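Local coordinates for nitrate regulatory protein (Klebsiella oxytoca, PDB 4AKK) that senses nitrate and nitrite and, in response, binds the leader RNA of the nasF operon to prevent transcription termination, at residues 77-88 and 145-156. Numbering follows the deposited sequence.
Sequences RGASNIWLCSGG and VRDREIAAEEAT. With EDO (1,2-ethanediol), chain C.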
# COMPACT_ATOMS: atom_id res chain seq x y z
N ARG A 77 18.49 19.06 16.07
CA ARG A 77 19.12 18.86 14.77
C ARG A 77 19.47 20.21 14.14
O ARG A 77 20.60 20.42 13.70
CB ARG A 77 18.22 18.02 13.84
CG ARG A 77 18.83 17.75 12.45
CD ARG A 77 17.91 16.89 11.58
NE ARG A 77 16.55 17.44 11.51
CZ ARG A 77 15.49 16.76 11.08
NH1 ARG A 77 15.63 15.49 10.69
NH2 ARG A 77 14.29 17.34 11.06
N GLY A 78 18.50 21.11 14.09
CA GLY A 78 18.70 22.42 13.48
C GLY A 78 19.73 23.28 14.17
O GLY A 78 20.54 23.94 13.52
N ALA A 79 19.72 23.27 15.50
CA ALA A 79 20.74 24.00 16.25
C ALA A 79 22.15 23.46 15.98
O ALA A 79 23.07 24.22 15.69
CB ALA A 79 20.44 23.98 17.76
N SER A 80 22.31 22.14 16.07
CA SER A 80 23.59 21.50 15.78
C SER A 80 24.06 21.86 14.38
O SER A 80 25.24 22.08 14.15
CB SER A 80 23.48 19.98 15.92
OG SER A 80 22.96 19.64 17.20
N ASN A 81 23.12 21.95 13.45
CA ASN A 81 23.47 22.25 12.07
C ASN A 81 24.09 23.65 11.91
O ASN A 81 25.06 23.82 11.16
CB ASN A 81 22.24 22.11 11.17
CG ASN A 81 22.60 21.62 9.78
OD1 ASN A 81 23.38 20.68 9.63
ND2 ASN A 81 22.02 22.26 8.76
N ILE A 82 23.53 24.64 12.60
CA ILE A 82 24.01 26.02 12.50
C ILE A 82 25.33 26.17 13.25
O ILE A 82 26.26 26.82 12.77
CB ILE A 82 22.98 27.05 13.02
CG1 ILE A 82 21.66 26.95 12.25
CG2 ILE A 82 23.52 28.46 12.87
CD1 ILE A 82 21.76 27.43 10.81
N TRP A 83 25.41 25.57 14.42
CA TRP A 83 26.66 25.45 15.14
C TRP A 83 27.77 24.93 14.23
O TRP A 83 28.84 25.54 14.14
CB TRP A 83 26.47 24.55 16.36
CG TRP A 83 27.71 24.14 17.02
CD1 TRP A 83 28.28 22.90 17.00
CD2 TRP A 83 28.57 24.96 17.82
NE1 TRP A 83 29.44 22.90 17.73
CE2 TRP A 83 29.64 24.15 18.25
CE3 TRP A 83 28.53 26.30 18.22
CZ2 TRP A 83 30.67 24.64 19.06
CZ3 TRP A 83 29.56 26.79 19.02
CH2 TRP A 83 30.62 25.95 19.43
N LEU A 84 27.53 23.80 13.54
CA LEU A 84 28.57 23.20 12.70
C LEU A 84 28.89 24.02 11.44
O LEU A 84 30.05 24.28 11.14
CB LEU A 84 28.24 21.74 12.35
CG LEU A 84 28.20 20.75 13.53
CD1 LEU A 84 27.50 19.45 13.14
CD2 LEU A 84 29.60 20.47 14.11
N CYS A 85 27.86 24.45 10.71
CA CYS A 85 28.04 25.24 9.48
C CYS A 85 28.65 26.63 9.73
O CYS A 85 29.22 27.23 8.82
CB CYS A 85 26.70 25.45 8.76
SG CYS A 85 25.93 23.97 8.03
N SER A 86 28.49 27.15 10.95
CA SER A 86 29.07 28.44 11.30
C SER A 86 30.44 28.28 11.96
O SER A 86 31.00 29.24 12.50
CB SER A 86 28.15 29.22 12.24
OG SER A 86 28.24 28.70 13.55
N GLY A 87 30.97 27.06 11.92
CA GLY A 87 32.28 26.79 12.50
C GLY A 87 32.38 27.09 13.98
O GLY A 87 33.40 27.60 14.45
N GLY A 88 31.33 26.78 14.74
CA GLY A 88 31.35 27.00 16.17
C GLY A 88 31.21 28.47 16.56
O GLY A 88 31.77 28.90 17.57
N VAL A 145 29.38 16.80 18.08
CA VAL A 145 28.83 18.07 17.64
C VAL A 145 29.55 19.21 18.35
O VAL A 145 30.03 20.16 17.70
CB VAL A 145 27.29 18.16 17.86
CG1 VAL A 145 26.83 19.60 17.74
CG2 VAL A 145 26.56 17.27 16.85
N ARG A 146 29.66 19.13 19.67
CA ARG A 146 30.38 20.16 20.43
C ARG A 146 31.81 20.35 19.95
O ARG A 146 32.24 21.47 19.66
CB ARG A 146 30.42 19.84 21.92
CG ARG A 146 29.07 19.59 22.52
CD ARG A 146 29.14 19.60 24.03
NE ARG A 146 28.18 18.66 24.60
CZ ARG A 146 28.52 17.47 25.08
NH1 ARG A 146 29.80 17.10 25.09
NH2 ARG A 146 27.58 16.67 25.57
N ASP A 147 32.55 19.24 19.87
CA ASP A 147 33.94 19.27 19.46
C ASP A 147 34.07 19.55 17.97
O ASP A 147 35.17 19.68 17.44
CB ASP A 147 34.62 17.94 19.80
CG ASP A 147 34.49 17.59 21.27
OD1 ASP A 147 34.15 18.49 22.05
OD2 ASP A 147 34.71 16.41 21.65
N ARG A 148 32.93 19.63 17.29
CA ARG A 148 32.92 19.84 15.85
C ARG A 148 33.78 18.78 15.13
O ARG A 148 34.44 19.07 14.13
CB ARG A 148 33.37 21.26 15.52
CG ARG A 148 32.63 22.33 16.35
CD ARG A 148 33.21 23.74 16.16
NE ARG A 148 33.36 24.03 14.74
CZ ARG A 148 34.48 24.45 14.17
NH1 ARG A 148 35.57 24.68 14.90
NH2 ARG A 148 34.50 24.66 12.86
N GLU A 149 33.75 17.56 15.65
CA GLU A 149 34.48 16.44 15.05
C GLU A 149 33.53 15.58 14.22
O GLU A 149 33.62 14.34 14.21
CB GLU A 149 35.17 15.61 16.12
CG GLU A 149 36.32 16.36 16.80
CD GLU A 149 37.03 15.54 17.88
OE1 GLU A 149 36.67 14.36 18.07
OE2 GLU A 149 37.94 16.10 18.53
N ILE A 150 32.62 16.24 13.52
CA ILE A 150 31.65 15.56 12.66
C ILE A 150 31.16 16.61 11.69
O ILE A 150 31.14 17.79 12.01
CB ILE A 150 30.48 14.98 13.48
CG1 ILE A 150 29.55 14.16 12.57
CG2 ILE A 150 29.69 16.09 14.20
CD1 ILE A 150 28.45 13.41 13.35
N ALA A 151 30.79 16.20 10.48
CA ALA A 151 30.29 17.16 9.50
C ALA A 151 28.80 17.42 9.70
O ALA A 151 28.08 16.57 10.22
CB ALA A 151 30.56 16.68 8.09
N ALA A 152 28.33 18.58 9.27
CA ALA A 152 26.91 18.93 9.42
C ALA A 152 25.98 17.89 8.79
O ALA A 152 24.98 17.51 9.41
CB ALA A 152 26.63 20.33 8.88
N GLU A 153 26.29 17.42 7.58
CA GLU A 153 25.49 16.38 6.93
C GLU A 153 25.45 15.09 7.73
O GLU A 153 24.42 14.42 7.78
CB GLU A 153 26.01 16.04 5.52
CG GLU A 153 26.45 17.22 4.71
CD GLU A 153 27.93 17.50 4.88
OE1 GLU A 153 28.73 16.81 4.20
OE2 GLU A 153 28.28 18.41 5.68
N GLU A 154 26.59 14.71 8.32
CA GLU A 154 26.67 13.50 9.14
C GLU A 154 25.84 13.62 10.43
O GLU A 154 25.08 12.71 10.79
CB GLU A 154 28.14 13.14 9.47
CG GLU A 154 29.04 12.98 8.25
CD GLU A 154 30.52 12.74 8.61
OE1 GLU A 154 30.98 13.26 9.65
OE2 GLU A 154 31.22 12.02 7.85
N ALA A 155 25.98 14.75 11.13
CA ALA A 155 25.19 15.02 12.33
C ALA A 155 23.69 15.08 12.00
O ALA A 155 22.86 14.55 12.72
CB ALA A 155 25.64 16.32 12.97
N THR A 156 23.37 15.73 10.88
CA THR A 156 22.02 15.81 10.37
C THR A 156 21.42 14.43 10.11
O THR A 156 20.27 14.17 10.49
CB THR A 156 21.99 16.64 9.07
OG1 THR A 156 21.79 18.01 9.40
CG2 THR A 156 20.86 16.18 8.14
C1 EDO C . 16.80 20.44 10.30
O1 EDO C . 16.68 20.46 11.72
C2 EDO C . 17.26 21.79 9.77
O2 EDO C . 18.59 22.16 10.14
O HOH W 1 22.60 18.31 12.64
O HOH W 2 32.11 22.89 12.00
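Leu84 lies over the turn between helices 138-147 and 152-167, its CD1 3.6 Å from Ala155 CB and also against Ala152 CA, while CD2 rests on the carbonyl oxygens of Val145 and Ile150. Beside it, the indole of Trp83 swings toward the end of helix 138-147, its CG anti to the backbone N (chi1 169°), and NE1 donates to Val145 O at 2.8 Å. That oxygen lies near the indole plane, but the donor stands above the carbonyl plane; Arg148 N bonds to the same oxygen from the opposite face, so two donors hold it. Arg148, with positive phi, completes the Schellman motif after this helix, and its chain, bent at chi3 (49°), lays the guanidinium against Gly87, whose O sits 3.3 Å from that plane, over its centre; the plane is nearly perpendicular to the indole. Water 2 links Arg148 NH2 to Leu84 O, 2.6 Å from the water. Farther along, Asn81 OD1 packs 3.4 Å from Ala152 CB, and Arg77 reaches past Thr156 to a salt bridge with Glu197 on helix 180-212. With Ala152 and Ala155 facing Leu84, helical segments 77-85 and 152-156 run antiparallel, axes 9.3 Å apart, within the all-helical NIT nitrate-sensing domain.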